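PDB 6NXI: FAD:protein FMN transferase from Vibrio cholerae, which probably transfers the FMN moiety of FAD to a threonine hydroxyl of target flavoproteins, releasing AMP and using magnesium as cofactor. Local coordinates for residues 83-88 with 135-140; 97-102 with 243-248; 163-168 with 177-182. One frame throughout, in Å; residues are numbered along the deposited sequence. Where two conformers were deposited one is given.

Interaction 1 (83-88 with 135-140); sequences EAIRLN and LTIEGN. With EDO (1,2-ethanediol), chain E.
This is a small apolar contact, in which I85 of helix 75-90 meets L135 and I137 of the strand 135-138. The two segments bury little of each other, and no hydrogen bond joins them. I85 carries the helix side alone. Its CG1 lies beside the backbone N (chi1 -66°) and the chain runs on extended, which sends CD1 out to the strand. There I85 CD1 meets I137 CD1 at 3.8 Å. The two isoleucines lie alongside, pointing opposite ways. I85 CD1 also approaches L135 CD2, more loosely, at 4.3 Å.

One residue on from I85, R86 grips E83 side-on. R86 NE reaches E83 OE1 at 2.9 Å, nearly straight, and R86 NH2 forms a salt bridge with E83 OE2 at 2.9 Å. The NH1/NH2 edge holds a 1,2-ethanediol, probably a crystallisation additive, with R86 NH2 to its O2 at 2.8 Å and R86 NH1 to its O1 at 3.1 Å.

E83 OE2 also bonds T267 OG1 of helix 265-278. I137 rests further on L78, V81 and K82 of helix 75-90. That helix thus packs against an outermost strand of the small sheet 71-72, 141-144 and 135-138.

Interaction 2 (97-102 with 243-248); sequences VTVGPL and IDPTTG. With FAD (flavin-adenine dinucleotide), chain B.
I243 meets L102 through a branch methyl, with I243 CG2 at 4.1 Å from L102 CB. The backbone of the same residue reads the adenine of FAD. I243 N donates to N7A of the ring in a bond of 2.9 Å that is almost straight (173°). I243 O accepts from the amino nitrogen N6A at 2.8 Å. Together they grip the Hoogsteen edge of the base, which would set its orientation.

D244 turns its side chain away from 97-102 and works within its own loop. D244 OD1 accepts from T246 N, which makes an Asx turn, and from T246 OG1 at 2.7 Å. Both donors come from the same face of the carboxylate. D244 O accepts from G248 N, four residues on, and closes the turn a second time.

P245 lies across V99, and P245 CG is 4.0 Å from V99 CG1. P245 CG also stands near the adenine amino group. V99 divides its two methyls. With chi1 at -68°, CG1 lies anti to the carbonyl carbon and goes to the proline. CG2 sits over the face of the adenine, 3.6 Å from C5A.

G248 ends the turn with a positive phi. L102 leans on its backbone, with L102 CD2 at 3.5 Å from G248 O. That carbonyl is held by W106 NE1. L102 also packs on L123, R126 and R127 of helix 120-127.

The sequence IDPTTG fits the end of the HxxDPxTG motif known from the ApbE family. H241, the first residue of that motif here, also bonds FAD. The arrangement is an adenine pocket, with backbone bonds at the Hoogsteen edge of the base and a valine methyl over its face.

Interaction 3 (163-168 with 177-182); sequences DVVADY and YMVEIG
Y177 OH is hydrogen-bonded to OE1 of Q170, and it passes A166 on the way, 3.4 Å from A166 CB. Q170 lies one turn beyond A166 on the same helix. CG of Y177 stands between its own backbone N and carbonyl carbon (chi1 59°), which lays the ring alongside the helix. The ring approaches obliquely, with Y177 CE1 at 3.7 Å from A166 CB. The tyrosine therefore combines apolar contact with a polar tether to the same helix. No hydrogen bond runs directly between 163-168 and 177-182.

Next to this, V165 and V179 meet at a slant. V165 CG1 lies 3.9 Å from V179 CG1 and equally close to V179 CG2, so one methyl of the helix rests on both branches of the strand valine. V179 CG2 also comes next to A166, 4.2 Å from A166 CA.

D163 points away from the strand, and its buried carboxylate is held by a salt bridge to R186 and by bonds from S264, C265 and M266. The contact is made by V165 and A166, two and three residues further on.

The short axes run nearly antiparallel, at 156°, and come within 8.6 Å. This is a helix laid on a sheet. Helix 157-171 lies over strand 177-181, the next strand in the chain. That strand sits inside the eight-stranded antiparallel sheet, between 17-24 and 184-188. V165 also touches I21 of the former strand, and A166 touches R186 of the latter.

Interactions 1 and 2 are neighbours, with centres about 17 Å apart. They touch where A84 CB meets V97 CG1 at 3.7 Å and L135 CB meets T98 CG2 at 4.3 Å. Helices 75-90 and 100-105 follow each other in the chain, and the segments of the two contacts alternate along it. Interaction 3 lies apart, with its centre about 24 Å from that of interaction 1 and about 28 Å from that of interaction 2. It comes after interaction 1 but is nested in the loop that interaction 2 closes. Interaction 2 holds the adenine end of FAD, while interaction 3, on the opposite side of the chain's centre from interaction 2, joins a helix to the large sheet.

Interaction 1 (83-88 with 135-140)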
loop_
_atom_site.group_PDB
_atom_site.type_symbol
_atom_site.label_atom_id
_atom_site.label_comp_id
_atom_site.label_asym_id
_atom_site.label_seq_id
_atom_site.Cartn_x
_atom_site.Cartn_y
_atom_site.Cartn_z
ATOM N N GLU A 83 3.090 9.456 -7.925
ATOM C CA GLU A 83 2.330 9.475 -6.653
ATOM C C GLU A 83 3.319 9.124 -5.542
ATOM O O GLU A 83 3.312 9.779 -4.530
ATOM C CB GLU A 83 1.134 8.542 -6.713
ATOM C CG GLU A 83 0.302 8.622 -5.451
ATOM C CD GLU A 83 -0.443 9.931 -5.191
ATOM O OE1 GLU A 83 -0.259 10.946 -5.960
ATOM O OE2 GLU A 83 -1.175 9.945 -4.154
ATOM N N ALA A 84 4.202 8.183 -5.760
ATOM C CA ALA A 84 5.200 7.821 -4.735
ATOM C C ALA A 84 6.085 9.029 -4.366
ATOM O O ALA A 84 6.471 9.215 -3.152
ATOM C CB ALA A 84 6.060 6.662 -5.183
ATOM N N ILE A 85 6.505 9.767 -5.385
ATOM C CA ILE A 85 7.330 10.982 -5.174
ATOM C C ILE A 85 6.511 12.046 -4.447
ATOM O O ILE A 85 7.045 12.634 -3.494
ATOM C CB ILE A 85 7.953 11.460 -6.490
ATOM C CG1 ILE A 85 8.955 10.419 -6.979
ATOM C CG2 ILE A 85 8.605 12.819 -6.284
ATOM C CD1 ILE A 85 9.461 10.700 -8.339
ATOM N N ARG A 86 5.255 12.257 -4.857
ATOM C CA ARG A 86 4.404 13.266 -4.201
ATOM C C ARG A 86 4.252 12.912 -2.724
ATOM O O ARG A 86 4.333 13.825 -1.865
ATOM C CB ARG A 86 3.029 13.338 -4.855
ATOM C CG ARG A 86 2.198 14.489 -4.325
ATOM C CD ARG A 86 0.804 14.460 -4.883
ATOM N NE ARG A 86 -0.084 13.408 -4.399
ATOM C CZ ARG A 86 -0.868 13.528 -3.346
ATOM N NH1 ARG A 86 -0.862 14.649 -2.655
ATOM N NH2 ARG A 86 -1.650 12.538 -2.965
ATOM N N LEU A 87 4.025 11.627 -2.430
ATOM C CA LEU A 87 3.769 11.225 -1.041
ATOM C C LEU A 87 5.073 11.224 -0.249
ATOM O O LEU A 87 5.044 11.436 0.970
ATOM C CB LEU A 87 3.093 9.853 -1.015
ATOM C CG LEU A 87 1.680 9.807 -1.585
ATOM C CD1 LEU A 87 1.120 8.402 -1.520
ATOM C CD2 LEU A 87 0.758 10.771 -0.881
ATOM N N ASN A 88 6.189 11.032 -0.919
ATOM C CA ASN A 88 7.498 11.242 -0.271
ATOM C C ASN A 88 7.553 12.689 0.266
ATOM O O ASN A 88 7.928 12.869 1.432
ATOM C CB ASN A 88 8.682 10.938 -1.188
ATOM C CG ASN A 88 9.997 11.311 -0.542
ATOM O OD1 ASN A 88 10.493 12.460 -0.691
ATOM N ND2 ASN A 88 10.601 10.334 0.141
ATOM N N LEU A 135 16.141 9.705 -7.836
ATOM C CA LEU A 135 15.105 9.284 -8.798
ATOM C C LEU A 135 14.462 10.551 -9.363
ATOM O O LEU A 135 13.980 11.364 -8.561
ATOM C CB LEU A 135 14.064 8.420 -8.068
ATOM C CG LEU A 135 12.910 7.899 -8.937
ATOM C CD1 LEU A 135 13.401 6.973 -10.045
ATOM C CD2 LEU A 135 11.896 7.177 -8.082
ATOM N N THR A 136 14.389 10.676 -10.686
ATOM C CA THR A 136 13.655 11.804 -11.312
ATOM C C THR A 136 12.723 11.280 -12.410
ATOM O O THR A 136 13.007 10.233 -13.057
ATOM C CB THR A 136 14.635 12.902 -11.752
ATOM O OG1 THR A 136 15.682 12.298 -12.501
ATOM C CG2 THR A 136 15.270 13.615 -10.579
ATOM N N ILE A 137 11.658 12.064 -12.630
ATOM C CA ILE A 137 10.686 11.838 -13.728
ATOM C C ILE A 137 10.904 12.918 -14.788
ATOM O O ILE A 137 11.010 14.115 -14.436
ATOM C CB ILE A 137 9.251 11.841 -13.198
ATOM C CG1 ILE A 137 9.041 10.673 -12.233
ATOM C CG2 ILE A 137 8.281 11.831 -14.358
ATOM C CD1 ILE A 137 7.640 10.608 -11.668
ATOM N N GLU A 138 11.038 12.476 -16.035
ATOM C CA GLU A 138 11.186 13.380 -17.211
ATOM C C GLU A 138 10.236 12.830 -18.288
ATOM O O GLU A 138 10.556 11.755 -18.878
ATOM C CB GLU A 138 12.634 13.446 -17.711
ATOM C CG GLU A 138 13.600 14.155 -16.768
ATOM C CD GLU A 138 14.993 14.327 -17.347
ATOM O OE1 GLU A 138 15.186 15.308 -18.087
ATOM O OE2 GLU A 138 15.863 13.450 -17.103
ATOM N N GLY A 139 9.107 13.561 -18.451
ATOM C CA GLY A 139 8.053 13.195 -19.406
ATOM C C GLY A 139 7.553 11.825 -19.033
ATOM O O GLY A 139 7.119 11.682 -17.872
ATOM N N ASN A 140 7.727 10.848 -19.925
ATOM C CA ASN A 140 7.248 9.454 -19.727
ATOM C C ASN A 140 8.431 8.531 -19.393
ATOM O O ASN A 140 8.407 7.341 -19.806
ATOM C CB ASN A 140 6.482 8.996 -20.966
ATOM C CG ASN A 140 5.281 9.879 -21.218
ATOM O OD1 ASN A 140 4.742 10.466 -20.279
ATOM N ND2 ASN A 140 4.831 9.960 -22.460
HETATM C C1 EDO E . -3.432 14.833 0.665
HETATM O O1 EDO E . -2.663 15.569 -0.270
HETATM C C2 EDO E . -3.308 13.376 0.561
HETATM O O2 EDO E . -3.306 12.937 -0.769
#

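Interaction 2 (97-102 with 243-248)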
loop_
_atom_site.group_PDB
_atom_site.type_symbol
_atom_site.label_atom_id
_atom_site.label_comp_id
_atom_site.label_asym_id
_atom_site.label_seq_id
_atom_site.Cartn_x
_atom_site.Cartn_y
_atom_site.Cartn_z
ATOM N N VAL A 97 10.198 4.966 -1.918
ATOM C CA VAL A 97 10.213 3.722 -2.732
ATOM C C VAL A 97 11.642 3.362 -3.174
ATOM O O VAL A 97 11.808 2.255 -3.697
ATOM C CB VAL A 97 9.236 3.834 -3.906
ATOM C CG1 VAL A 97 7.815 3.887 -3.374
ATOM C CG2 VAL A 97 9.574 5.007 -4.829
ATOM N N THR A 98 12.663 4.202 -2.943
ATOM C CA THR A 98 14.061 3.794 -3.281
ATOM C C THR A 98 14.679 3.024 -2.109
ATOM O O THR A 98 15.861 2.700 -2.193
ATOM C CB THR A 98 14.964 4.969 -3.652
ATOM O OG1 THR A 98 15.233 5.726 -2.474
ATOM C CG2 THR A 98 14.310 5.812 -4.717
ATOM N N VAL A 99 13.901 2.606 -1.098
ATOM C CA VAL A 99 14.464 1.782 0.008
ATOM C C VAL A 99 14.575 0.302 -0.414
ATOM O O VAL A 99 14.922 -0.563 0.444
ATOM C CB VAL A 99 13.694 1.887 1.343
ATOM C CG1 VAL A 99 13.826 3.260 1.973
ATOM C CG2 VAL A 99 12.258 1.427 1.224
ATOM N N GLY A 100 14.320 -0.033 -1.667
ATOM C CA GLY A 100 14.499 -1.389 -2.195
ATOM C C GLY A 100 15.707 -2.131 -1.618
ATOM O O GLY A 100 15.556 -3.253 -1.132
ATOM N N PRO A 101 16.937 -1.607 -1.734
ATOM C CA PRO A 101 18.128 -2.314 -1.251
ATOM C C PRO A 101 18.020 -2.688 0.227
ATOM O O PRO A 101 18.571 -3.740 0.572
ATOM C CB PRO A 101 19.281 -1.318 -1.564
ATOM C CG PRO A 101 18.733 -0.488 -2.722
ATOM C CD PRO A 101 17.280 -0.315 -2.336
ATOM N N LEU A 102 17.360 -1.856 1.043
ATOM C CA LEU A 102 17.215 -2.093 2.507
ATOM C C LEU A 102 16.111 -3.109 2.762
ATOM O O LEU A 102 16.301 -4.028 3.559
ATOM C CB LEU A 102 16.934 -0.754 3.184
ATOM C CG LEU A 102 18.046 0.295 3.029
ATOM C CD1 LEU A 102 17.525 1.671 3.303
ATOM C CD2 LEU A 102 19.186 -0.012 3.974
ATOM N N ILE A 243 10.476 -0.123 6.605
ATOM C CA ILE A 243 11.846 0.402 6.844
ATOM C C ILE A 243 11.766 1.915 7.109
ATOM O O ILE A 243 11.066 2.646 6.391
ATOM C CB ILE A 243 12.745 0.066 5.625
ATOM C CG1 ILE A 243 12.696 -1.436 5.284
ATOM C CG2 ILE A 243 14.169 0.592 5.861
ATOM C CD1 ILE A 243 13.089 -2.363 6.440
ATOM N N ASP A 244 12.537 2.396 8.070
ATOM C CA ASP A 244 12.706 3.841 8.331
ATOM C C ASP A 244 13.845 4.312 7.437
ATOM O O ASP A 244 14.989 3.893 7.616
ATOM C CB ASP A 244 12.949 4.091 9.814
ATOM C CG ASP A 244 13.050 5.560 10.160
ATOM O OD1 ASP A 244 13.375 6.368 9.255
ATOM O OD2 ASP A 244 12.883 5.855 11.359
ATOM N N PRO A 245 13.579 5.139 6.427
ATOM C CA PRO A 245 14.632 5.547 5.489
ATOM C C PRO A 245 15.804 6.262 6.170
ATOM O O PRO A 245 16.890 6.203 5.615
ATOM C CB PRO A 245 13.885 6.486 4.523
ATOM C CG PRO A 245 12.489 5.940 4.559
ATOM C CD PRO A 245 12.253 5.685 6.034
ATOM N N THR A 246 15.575 6.855 7.338
ATOM C CA THR A 246 16.591 7.673 8.055
ATOM C C THR A 246 17.582 6.741 8.754
ATOM O O THR A 246 18.811 7.056 8.732
ATOM C CB THR A 246 15.926 8.695 8.987
ATOM O OG1 THR A 246 15.289 8.066 10.098
ATOM C CG2 THR A 246 14.908 9.553 8.265
ATOM N N THR A 247 17.100 5.609 9.261
ATOM C CA THR A 247 17.943 4.616 9.972
ATOM C C THR A 247 18.444 3.521 9.024
ATOM O O THR A 247 19.452 2.867 9.381
ATOM C CB THR A 247 17.220 4.008 11.172
ATOM O OG1 THR A 247 16.194 3.175 10.643
ATOM C CG2 THR A 247 16.685 5.056 12.125
ATOM N N GLY A 248 17.699 3.203 7.956
ATOM C CA GLY A 248 18.013 2.044 7.121
ATOM C C GLY A 248 17.541 0.756 7.765
ATOM O O GLY A 248 17.754 -0.318 7.169
HETATM P PA FAD B . 2.734 -1.748 3.141
HETATM O O1A FAD B . 2.714 -1.509 4.608
HETATM O O2A FAD B . 1.677 -1.166 2.288
HETATM O O5B FAD B . 4.150 -1.318 2.537
HETATM C C5B FAD B . 5.279 -2.087 3.029
HETATM C C4B FAD B . 6.168 -2.536 1.896
HETATM O O4B FAD B . 6.721 -1.416 1.160
HETATM C C3B FAD B . 7.367 -3.339 2.399
HETATM O O3B FAD B . 7.052 -4.732 2.394
HETATM C C2B FAD B . 8.481 -2.952 1.419
HETATM O O2B FAD B . 8.404 -3.712 0.234
HETATM C C1B FAD B . 8.143 -1.497 1.123
HETATM N N9A FAD B . 8.662 -0.511 2.047
HETATM C C8A FAD B . 9.172 -0.700 3.340
HETATM N N7A FAD B . 9.423 0.441 3.933
HETATM C C5A FAD B . 9.131 1.428 3.013
HETATM C C6A FAD B . 9.234 2.826 3.071
HETATM N N6A FAD B . 9.613 3.516 4.162
HETATM N N1A FAD B . 8.805 3.504 1.987
HETATM C C2A FAD B . 8.406 2.812 0.901
HETATM N N3A FAD B . 8.263 1.490 0.735
HETATM C C4A FAD B . 8.660 0.850 1.848
HETATM N N1 FAD B . 5.293 -10.770 -2.820
HETATM C C2 FAD B . 5.774 -12.020 -3.146
HETATM O O2 FAD B . 6.142 -12.805 -2.245
HETATM N N3 FAD B . 5.834 -12.451 -4.432
HETATM C C4 FAD B . 5.446 -11.667 -5.487
HETATM O O4 FAD B . 5.544 -12.072 -6.637
HETATM C C4X FAD B . 4.962 -10.349 -5.193
HETATM N N5 FAD B . 4.596 -9.565 -6.186
HETATM C C5X FAD B . 4.144 -8.302 -5.881
HETATM C C6 FAD B . 3.769 -7.438 -6.930
HETATM C C7 FAD B . 3.302 -6.159 -6.715
HETATM C C7M FAD B . 2.913 -5.288 -7.888
HETATM C C8 FAD B . 3.180 -5.706 -5.379
HETATM C C8M FAD B . 2.690 -4.316 -5.067
HETATM C C9 FAD B . 3.552 -6.550 -4.329
HETATM C C9A FAD B . 4.026 -7.851 -4.548
HETATM N N10 FAD B . 4.432 -8.713 -3.522
HETATM C C10 FAD B . 4.910 -9.981 -3.802
HETATM C "C1'" FAD B . 4.266 -8.307 -2.109
HETATM C "C2'" FAD B . 5.290 -7.352 -1.612
HETATM O "O2'" FAD B . 6.582 -7.952 -1.625
HETATM C "C3'" FAD B . 4.944 -6.951 -0.168
HETATM O "O3'" FAD B . 4.982 -8.046 0.719
HETATM C "C4'" FAD B . 3.554 -6.368 0.004
HETATM O "O4'" FAD B . 3.262 -5.526 -1.100
HETATM C "C5'" FAD B . 3.399 -5.668 1.340
HETATM O "O5'" FAD B . 2.129 -4.970 1.332
HETATM P P FAD B . 1.561 -4.385 2.689
HETATM O O1P FAD B . 1.678 -5.348 3.782
HETATM O O2P FAD B . 0.251 -3.777 2.241
HETATM O O3P FAD B . 2.696 -3.301 2.939
#

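Interaction 3 (163-168 with 177-182)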
loop_
_atom_site.group_PDB
_atom_site.type_symbol
_atom_site.label_atom_id
_atom_site.label_comp_id
_atom_site.label_asym_id
_atom_site.label_seq_id
_atom_site.Cartn_x
_atom_site.Cartn_y
_atom_site.Cartn_z
ATOM N N ASP A 163 -7.504 0.235 -7.518
ATOM C CA ASP A 163 -8.118 1.331 -8.293
ATOM C C ASP A 163 -8.378 0.870 -9.716
ATOM O O ASP A 163 -9.432 1.255 -10.302
ATOM C CB ASP A 163 -7.232 2.568 -8.257
ATOM C CG ASP A 163 -7.177 3.302 -6.940
ATOM O OD1 ASP A 163 -8.135 3.195 -6.129
ATOM O OD2 ASP A 163 -6.202 4.025 -6.742
ATOM N N VAL A 164 -7.414 0.194 -10.334
ATOM C CA VAL A 164 -7.578 -0.299 -11.735
ATOM C C VAL A 164 -8.808 -1.217 -11.830
ATOM O O VAL A 164 -9.649 -1.026 -12.741
ATOM C CB VAL A 164 -6.294 -0.997 -12.213
ATOM C CG1 VAL A 164 -6.545 -1.810 -13.458
ATOM C CG2 VAL A 164 -5.190 0.035 -12.394
ATOM N N VAL A 165 -8.958 -2.127 -10.894
ATOM C CA VAL A 165 -10.127 -3.055 -10.907
ATOM C C VAL A 165 -11.436 -2.292 -10.632
ATOM O O VAL A 165 -12.467 -2.571 -11.309
ATOM C CB VAL A 165 -9.898 -4.222 -9.955
ATOM C CG1 VAL A 165 -11.164 -5.017 -9.710
ATOM C CG2 VAL A 165 -8.711 -5.074 -10.413
ATOM N N ALA A 166 -11.435 -1.370 -9.682
ATOM C CA ALA A 166 -12.639 -0.564 -9.318
ATOM C C ALA A 166 -13.065 0.205 -10.565
ATOM O O ALA A 166 -14.268 0.201 -10.926
ATOM C CB ALA A 166 -12.392 0.311 -8.119
ATOM N N ASP A 167 -12.108 0.796 -11.293
ATOM C CA ASP A 167 -12.473 1.556 -12.517
ATOM C C ASP A 167 -13.004 0.620 -13.590
ATOM O O ASP A 167 -13.944 1.035 -14.301
ATOM C CB ASP A 167 -11.290 2.325 -13.090
ATOM C CG ASP A 167 -10.836 3.483 -12.231
ATOM O OD1 ASP A 167 -11.518 3.825 -11.252
ATOM O OD2 ASP A 167 -9.799 4.049 -12.572
ATOM N N TYR A 168 -12.459 -0.578 -13.715
ATOM C CA TYR A 168 -12.974 -1.591 -14.663
ATOM C C TYR A 168 -14.427 -1.937 -14.295
ATOM O O TYR A 168 -15.315 -2.027 -15.202
ATOM C CB TYR A 168 -12.085 -2.835 -14.723
ATOM C CG TYR A 168 -12.733 -3.948 -15.510
ATOM C CD1 TYR A 168 -12.949 -3.820 -16.863
ATOM C CD2 TYR A 168 -13.229 -5.099 -14.912
ATOM C CE1 TYR A 168 -13.535 -4.819 -17.605
ATOM C CE2 TYR A 168 -13.858 -6.095 -15.639
ATOM C CZ TYR A 168 -14.040 -5.949 -16.996
ATOM O OH TYR A 168 -14.665 -6.950 -17.681
ATOM N N TYR A 177 -19.903 -2.445 -5.238
ATOM C CA TYR A 177 -18.794 -3.415 -5.179
ATOM C C TYR A 177 -17.906 -3.159 -3.967
ATOM O O TYR A 177 -17.803 -2.023 -3.466
ATOM C CB TYR A 177 -17.938 -3.365 -6.446
ATOM C CG TYR A 177 -17.293 -2.032 -6.778
ATOM C CD1 TYR A 177 -16.163 -1.598 -6.114
ATOM C CD2 TYR A 177 -17.805 -1.196 -7.758
ATOM C CE1 TYR A 177 -15.593 -0.362 -6.359
ATOM C CE2 TYR A 177 -17.204 0.021 -8.057
ATOM C CZ TYR A 177 -16.118 0.454 -7.320
ATOM O OH TYR A 177 -15.492 1.654 -7.545
ATOM N N MET A 178 -17.140 -4.197 -3.700
ATOM C CA MET A 178 -15.970 -4.160 -2.772
ATOM C C MET A 178 -14.827 -4.826 -3.507
ATOM O O MET A 178 -15.002 -5.979 -3.938
ATOM C CB MET A 178 -16.201 -4.912 -1.471
ATOM C CG MET A 178 -14.892 -5.104 -0.706
ATOM S SD MET A 178 -15.103 -6.228 0.685
ATOM C CE MET A 178 -16.208 -5.210 1.649
ATOM N N VAL A 179 -13.723 -4.099 -3.748
ATOM C CA VAL A 179 -12.491 -4.668 -4.323
ATOM C C VAL A 179 -11.467 -4.756 -3.194
ATOM O O VAL A 179 -11.217 -3.701 -2.597
ATOM C CB VAL A 179 -11.972 -3.779 -5.452
ATOM C CG1 VAL A 179 -10.648 -4.271 -5.948
ATOM C CG2 VAL A 179 -13.016 -3.678 -6.572
ATOM N N GLU A 180 -10.909 -5.928 -2.921
ATOM C CA GLU A 180 -9.910 -6.101 -1.836
ATOM C C GLU A 180 -8.718 -6.897 -2.387
ATOM O O GLU A 180 -8.923 -7.956 -2.996
ATOM C CB GLU A 180 -10.578 -6.778 -0.638
ATOM C CG GLU A 180 -9.612 -7.053 0.515
ATOM C CD GLU A 180 -9.065 -8.454 0.532
ATOM O OE1 GLU A 180 -9.885 -9.413 0.576
ATOM O OE2 GLU A 180 -7.848 -8.618 0.399
ATOM N N ILE A 181 -7.520 -6.334 -2.301
ATOM C CA ILE A 181 -6.267 -7.056 -2.646
ATOM C C ILE A 181 -5.303 -6.980 -1.474
ATOM O O ILE A 181 -4.932 -5.899 -1.074
ATOM C CB ILE A 181 -5.632 -6.456 -3.898
ATOM C CG1 ILE A 181 -6.599 -6.404 -5.082
ATOM C CG2 ILE A 181 -4.386 -7.220 -4.247
ATOM C CD1 ILE A 181 -5.982 -5.711 -6.314
ATOM N N GLY A 182 -4.968 -8.131 -0.901
ATOM C CA GLY A 182 -4.061 -8.177 0.241
ATOM C C GLY A 182 -4.485 -7.219 1.343
ATOM O O GLY A 182 -3.607 -6.538 1.935
#